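Local coordinates for protein TRAP dicarboxylate transporter-DctP subunit (Desulfovibrio desulfuricans subsp. desulfuricans, PDB 4NHB) that binds sn-glycerol-3-phosphate in its interdomain cleft and probably delivers it, as the periplasmic solute-binding subunit, to a TRAP membrane transporter, at residues 88-94 against 237-243; 140-144 against 258-262. One frame throughout, in Å; residues are numbered along the deposited sequence.

Contact 1 of 2, residues 88-94 against 237-243. With G3P (sn-glycerol-3-phosphate), chain P.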
loop_
_atom_site.group_PDB
_atom_site.type_symbol
_atom_site.label_atom_id
_atom_site.label_comp_id
_atom_site.label_asym_id
_atom_site.label_seq_id
_atom_site.Cartn_x
_atom_site.Cartn_y
_atom_site.Cartn_z
ATOM N N GLN A 88 18.429 -6.537 -2.650
ATOM C CA GLN A 88 18.056 -6.426 -4.065
ATOM C C GLN A 88 16.629 -5.923 -4.281
ATOM O O GLN A 88 16.368 -5.201 -5.245
ATOM C CB GLN A 88 18.250 -7.746 -4.810
ATOM C CG GLN A 88 19.687 -8.247 -4.861
ATOM C CD GLN A 88 20.231 -8.525 -3.500
ATOM O OE1 GLN A 88 19.608 -9.205 -2.692
ATOM N NE2 GLN A 88 21.412 -7.973 -3.213
ATOM N N MET A 89 15.718 -6.296 -3.386
ATOM C CA MET A 89 14.308 -5.960 -3.552
ATOM C C MET A 89 13.623 -5.486 -2.281
ATOM O O MET A 89 14.106 -5.723 -1.178
ATOM C CB MET A 89 13.573 -7.187 -4.062
ATOM C CG MET A 89 14.015 -7.574 -5.442
ATOM S SD MET A 89 13.022 -8.951 -6.086
ATOM C CE MET A 89 11.399 -8.201 -6.292
ATOM N N CYS A 90 12.480 -4.826 -2.439
ATOM C CA CYS A 90 11.675 -4.433 -1.277
ATOM C C CYS A 90 10.230 -4.306 -1.699
ATOM O O CYS A 90 9.956 -4.093 -2.869
ATOM C CB CYS A 90 12.176 -3.123 -0.632
ATOM S SG CYS A 90 11.969 -1.608 -1.558
ATOM N N ALA A 91 9.315 -4.504 -0.745
ATOM C CA ALA A 91 7.885 -4.285 -0.968
ATOM C C ALA A 91 7.463 -3.068 -0.158
ATOM O O ALA A 91 7.692 -3.022 1.060
ATOM C CB ALA A 91 7.081 -5.493 -0.498
ATOM N N THR A 92 6.866 -2.089 -0.818
ATOM C CA THR A 92 6.356 -0.932 -0.108
ATOM C C THR A 92 5.324 -0.227 -0.975
ATOM O O THR A 92 5.029 -0.691 -2.109
ATOM C CB THR A 92 7.523 -0.022 0.362
ATOM O OG1 THR A 92 7.062 0.867 1.381
ATOM C CG2 THR A 92 8.098 0.818 -0.767
ATOM N N GLY A 93 4.768 0.865 -0.452
ATOM C CA GLY A 93 3.761 1.624 -1.138
ATOM C C GLY A 93 4.137 3.073 -1.459
ATOM O O GLY A 93 5.211 3.360 -2.005
ATOM N N THR A 94 3.231 3.995 -1.143
ATOM C CA THR A 94 3.427 5.385 -1.557
ATOM C C THR A 94 4.490 6.126 -0.722
ATOM O O THR A 94 4.653 7.368 -0.840
ATOM C CB THR A 94 2.118 6.164 -1.506
ATOM O OG1 THR A 94 1.560 6.011 -0.196
ATOM C CG2 THR A 94 1.121 5.671 -2.595
ATOM N N ILE A 237 -2.222 0.577 -2.247
ATOM C CA ILE A 237 -1.565 -0.126 -3.353
ATOM C C ILE A 237 -0.074 -0.229 -3.040
ATOM O O ILE A 237 0.586 0.787 -2.798
ATOM C CB ILE A 237 -1.733 0.658 -4.659
ATOM C CG1 ILE A 237 -3.216 0.724 -5.076
ATOM C CG2 ILE A 237 -0.861 0.057 -5.774
ATOM C CD1 ILE A 237 -3.815 -0.618 -5.552
ATOM N N HIS A 238 0.471 -1.445 -3.010
ATOM C CA HIS A 238 1.926 -1.618 -2.906
ATOM C C HIS A 238 2.551 -2.237 -4.157
ATOM O O HIS A 238 1.849 -2.649 -5.073
ATOM C CB HIS A 238 2.244 -2.463 -1.684
ATOM C CG HIS A 238 2.184 -1.703 -0.402
ATOM N ND1 HIS A 238 2.854 -2.121 0.723
ATOM C CD2 HIS A 238 1.548 -0.549 -0.061
ATOM C CE1 HIS A 238 2.633 -1.270 1.711
ATOM N NE2 HIS A 238 1.831 -0.315 1.270
ATOM N N SER A 239 3.874 -2.304 -4.185
ATOM C CA SER A 239 4.626 -2.881 -5.304
ATOM C C SER A 239 5.816 -3.629 -4.819
ATOM O O SER A 239 6.310 -3.385 -3.729
ATOM C CB SER A 239 5.138 -1.814 -6.271
ATOM O OG SER A 239 4.090 -0.976 -6.657
ATOM N N LEU A 240 6.292 -4.544 -5.647
ATOM C CA LEU A 240 7.621 -5.099 -5.466
ATOM C C LEU A 240 8.580 -4.227 -6.274
ATOM O O LEU A 240 8.362 -3.970 -7.475
ATOM C CB LEU A 240 7.714 -6.555 -5.939
ATOM C CG LEU A 240 6.725 -7.556 -5.324
ATOM C CD1 LEU A 240 7.000 -8.938 -5.900
ATOM C CD2 LEU A 240 6.811 -7.571 -3.800
ATOM N N TYR A 241 9.602 -3.724 -5.598
ATOM C CA TYR A 241 10.595 -2.872 -6.257
ATOM C C TYR A 241 11.892 -3.625 -6.343
ATOM O O TYR A 241 12.211 -4.382 -5.435
ATOM C CB TYR A 241 10.810 -1.623 -5.442
ATOM C CG TYR A 241 9.639 -0.652 -5.388
ATOM C CD1 TYR A 241 8.644 -0.780 -4.431
ATOM C CD2 TYR A 241 9.540 0.404 -6.292
ATOM C CE1 TYR A 241 7.586 0.115 -4.373
ATOM C CE2 TYR A 241 8.499 1.284 -6.250
ATOM C CZ TYR A 241 7.522 1.163 -5.305
ATOM O OH TYR A 241 6.482 2.097 -5.256
ATOM N N ILE A 242 12.661 -3.418 -7.418
ATOM C CA ILE A 242 13.940 -4.084 -7.560
ATOM C C ILE A 242 15.057 -3.092 -7.852
ATOM O O ILE A 242 14.861 -2.118 -8.570
ATOM C CB ILE A 242 13.904 -5.181 -8.630
ATOM C CG1 ILE A 242 15.231 -5.908 -8.679
ATOM C CG2 ILE A 242 13.529 -4.612 -10.024
ATOM C CD1 ILE A 242 15.111 -7.373 -9.148
ATOM N N ASN A 243 16.223 -3.309 -7.256
ATOM C CA ASN A 243 17.344 -2.446 -7.536
ATOM C C ASN A 243 17.603 -2.494 -9.040
ATOM O O ASN A 243 17.807 -3.583 -9.589
ATOM C CB ASN A 243 18.581 -2.912 -6.808
ATOM C CG ASN A 243 19.780 -2.059 -7.137
ATOM O OD1 ASN A 243 20.470 -2.301 -8.116
ATOM N ND2 ASN A 243 19.994 -1.021 -6.355
HETATM O O1 G3P P . 1.166 2.742 0.756
HETATM C C1 G3P P . 1.277 3.505 1.922
HETATM C C2 G3P P . 0.732 2.718 3.119
HETATM O O2 G3P P . 1.451 1.521 3.248
HETATM C C3 G3P P . 0.883 3.560 4.396
HETATM O O1P G3P P . -0.084 3.167 5.316
HETATM O O4P G3P P . 0.700 0.902 5.744
HETATM O O2P G3P P . 1.571 2.803 7.194
HETATM O O3P G3P P . -0.773 2.002 7.476
HETATM P P G3P P . 0.392 2.161 6.504
HETATM O O HOH W 1 4.250 1.085 -4.628
#

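Contact 2 of 2, residues 140-144 against 258-262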
loop_
_atom_site.group_PDB
_atom_site.type_symbol
_atom_site.label_atom_id
_atom_site.label_comp_id
_atom_site.label_asym_id
_atom_site.label_seq_id
_atom_site.Cartn_x
_atom_site.Cartn_y
_atom_site.Cartn_z
ATOM N N LEU A 140 15.347 2.475 -8.652
ATOM C CA LEU A 140 14.458 1.326 -8.471
ATOM C C LEU A 140 13.525 1.152 -9.667
ATOM O O LEU A 140 13.130 2.118 -10.316
ATOM C CB LEU A 140 13.595 1.481 -7.210
ATOM C CG LEU A 140 14.350 1.711 -5.891
ATOM C CD1 LEU A 140 13.417 1.990 -4.771
ATOM C CD2 LEU A 140 15.195 0.542 -5.545
ATOM N N ARG A 141 13.150 -0.091 -9.910
ATOM C CA ARG A 141 12.219 -0.433 -10.955
ATOM C C ARG A 141 11.004 -0.996 -10.260
ATOM O O ARG A 141 11.120 -1.924 -9.463
ATOM C CB ARG A 141 12.845 -1.484 -11.839
ATOM C CG ARG A 141 12.125 -1.851 -13.109
ATOM C CD ARG A 141 13.088 -2.776 -13.878
ATOM N NE ARG A 141 12.678 -3.115 -15.230
ATOM C CZ ARG A 141 13.110 -2.498 -16.326
ATOM N NH1 ARG A 141 13.958 -1.484 -16.245
ATOM N NH2 ARG A 141 12.678 -2.894 -17.511
ATOM N N THR A 142 9.846 -0.434 -10.567
ATOM C CA THR A 142 8.593 -0.899 -9.998
ATOM C C THR A 142 8.048 -2.081 -10.806
ATOM O O THR A 142 7.694 -1.917 -11.973
ATOM C CB THR A 142 7.610 0.273 -10.044
ATOM O OG1 THR A 142 8.247 1.441 -9.475
ATOM C CG2 THR A 142 6.337 -0.045 -9.277
ATOM N N LEU A 143 7.983 -3.269 -10.221
ATOM C CA LEU A 143 7.668 -4.474 -11.010
ATOM C C LEU A 143 6.181 -4.801 -11.101
ATOM O O LEU A 143 5.754 -5.569 -11.972
ATOM C CB LEU A 143 8.411 -5.687 -10.449
ATOM C CG LEU A 143 9.944 -5.734 -10.609
ATOM C CD1 LEU A 143 10.547 -6.928 -9.838
ATOM C CD2 LEU A 143 10.341 -5.787 -12.092
ATOM N N ASN A 144 5.383 -4.294 -10.169
ATOM C CA ASN A 144 3.972 -4.588 -10.217
ATOM C C ASN A 144 3.195 -3.594 -9.355
ATOM O O ASN A 144 3.778 -2.641 -8.820
ATOM C CB ASN A 144 3.725 -6.051 -9.796
ATOM C CG ASN A 144 4.110 -6.352 -8.338
ATOM O OD1 ASN A 144 4.404 -5.452 -7.543
ATOM N ND2 ASN A 144 4.155 -7.639 -8.011
ATOM N N ILE A 258 11.781 -12.812 -13.476
ATOM C CA ILE A 258 11.501 -11.874 -12.372
ATOM C C ILE A 258 10.177 -11.153 -12.647
ATOM O O ILE A 258 9.282 -11.121 -11.804
ATOM C CB ILE A 258 12.637 -10.850 -12.213
ATOM C CG1 ILE A 258 13.847 -11.507 -11.566
ATOM C CG2 ILE A 258 12.207 -9.676 -11.343
ATOM C CD1 ILE A 258 15.029 -10.580 -11.426
ATOM N N GLU A 259 10.069 -10.587 -13.848
ATOM C CA GLU A 259 8.874 -9.898 -14.307
ATOM C C GLU A 259 7.610 -10.771 -14.300
ATOM O O GLU A 259 6.537 -10.327 -13.900
ATOM C CB GLU A 259 9.111 -9.384 -15.725
ATOM C CG GLU A 259 9.937 -8.098 -15.821
ATOM C CD GLU A 259 10.487 -7.913 -17.235
ATOM O OE1 GLU A 259 10.977 -6.814 -17.533
ATOM O OE2 GLU A 259 10.398 -8.865 -18.056
ATOM N N GLU A 260 7.728 -12.001 -14.779
ATOM C CA GLU A 260 6.602 -12.924 -14.760
ATOM C C GLU A 260 6.207 -13.295 -13.336
ATOM O O GLU A 260 5.016 -13.329 -12.988
ATOM C CB GLU A 260 6.949 -14.197 -15.551
ATOM N N ALA A 261 7.193 -13.601 -12.500
ATOM C CA ALA A 261 6.920 -13.874 -11.081
ATOM C C ALA A 261 6.245 -12.689 -10.384
ATOM O O ALA A 261 5.304 -12.883 -9.607
ATOM C CB ALA A 261 8.177 -14.269 -10.364
ATOM N N ALA A 262 6.663 -11.469 -10.700
ATOM C CA ALA A 262 6.003 -10.278 -10.113
ATOM C C ALA A 262 4.572 -10.156 -10.609
ATOM O O ALA A 262 3.667 -9.829 -9.832
ATOM C CB ALA A 262 6.764 -9.015 -10.411
HETATM O O HOH W 2 6.996 -7.319 -13.875
#

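Contact 1 of 2, residues 88-94 against 237-243
Five backbone hydrogen bonds join residues 88-92 to 239-243, antiparallel neighbours in the mixed central sheet of a TRAP-type periplasmic binding protein. Cys90 and Tyr241 form one hydrogen-bonded pair (Tyr241 N to Cys90 O 2.8 Å, Cys90 N to Tyr241 O 3.0 Å), Thr92 and Ser239 another (Ser239 N to Thr92 O 2.9 Å, Thr92 N to Ser239 O 3.2 Å); Asn243 N to Gln88 O, 2.8 Å, closes one end. At the other end sn-glycerol-3-phosphate is bound: His238 NE2 and ligand O2 are hydrogen-bonded at 2.7 Å, and Thr94 N donates to ligand O1 at 3.1 Å. His238 ND1 is hydrogen-bonded to Glu43. Gly93 CA packs 3.7 Å from the His238 ring centroid, a CH-pi contact over the face; a CB here would clash with ring and ligand. Met89, Ala91, Leu240 and Ile242 share one face, where the first three meet helix 42-57. Cys90, Thr92, Ser239 and Tyr241 occupy the other, where Cys90 and Thr92 meet helix 75-84. Ser239 OG and Tyr241 OH bond Asn144 O and Thr96 OG1, respectively; a water donates to Thr92 O (3.2 Å) and Ser239 OG (2.9 Å) and is hydrogen-bonded to Tyr241 OH (2.5 Å).

Contact 2 of 2, residues 140-144 against 258-262
The carboxamide of Asn144 spans two elements of the fold. Its ND2 donates to Ala262 O in the helix at 2.9 Å and an angle of 170°, close to linear, while its OD1 accepts from the backbone N of Leu240 in strand 235-243. Both ends of the amide are therefore used, one on the helix and one on the sheet. A second polar link runs through water, which donates to Leu143 O at 2.9 Å and to Glu259 O at 3.0 Å, so a carbonyl from each segment is served by the same molecule. Within the helix, Ile258 O accepts from Ala262 N at 2.9 Å in the usual i to i+4 pattern. These bonds attach strand 140-142 and the residues just after it to the early part of helix 252-286, the long helix spanning both lobes that is a hallmark of TRAP binding proteins. Beside the polar links, Leu143 points at the helix: its CD1 meets Ile258 CG2 at 3.5 Å, and its CB meets Ala262 CB at 3.7 Å, where the small alanine lets the backbones approach to 6.0 Å between the CA atoms of Asn144 and Ala262. At the more open margin Arg141 NH2 stands 4.3 Å from Glu259 OE1, opposite charges too far apart for a salt bridge; Arg141 NH1 also has a long, weak ion pair with Asp244.

How the contacts relate
The centres of the two contacts lie about 9 Å apart on the same side of the molecule, and strand 140-142 of contact 2 lies beside strand 235-243 of contact 1. Strand 235-243 pairs antiparallel with both strand 89-92 and strand 140-142, so the sheet runs continuously through both contacts. Along the chain the segments alternate, 88-94, 140-144, 237-243 and 258-262, interweaving distant parts of the sequence. Leu240 is hydrogen-bonded through its backbone to Leu143, and Tyr241 packs against Thr142. Contact 1 reaches the ligand, whereas the Asn144 side chain of contact 2 remains about 12 Å from it; contact 2 joins the ligand-bearing sheet to helix 252-286.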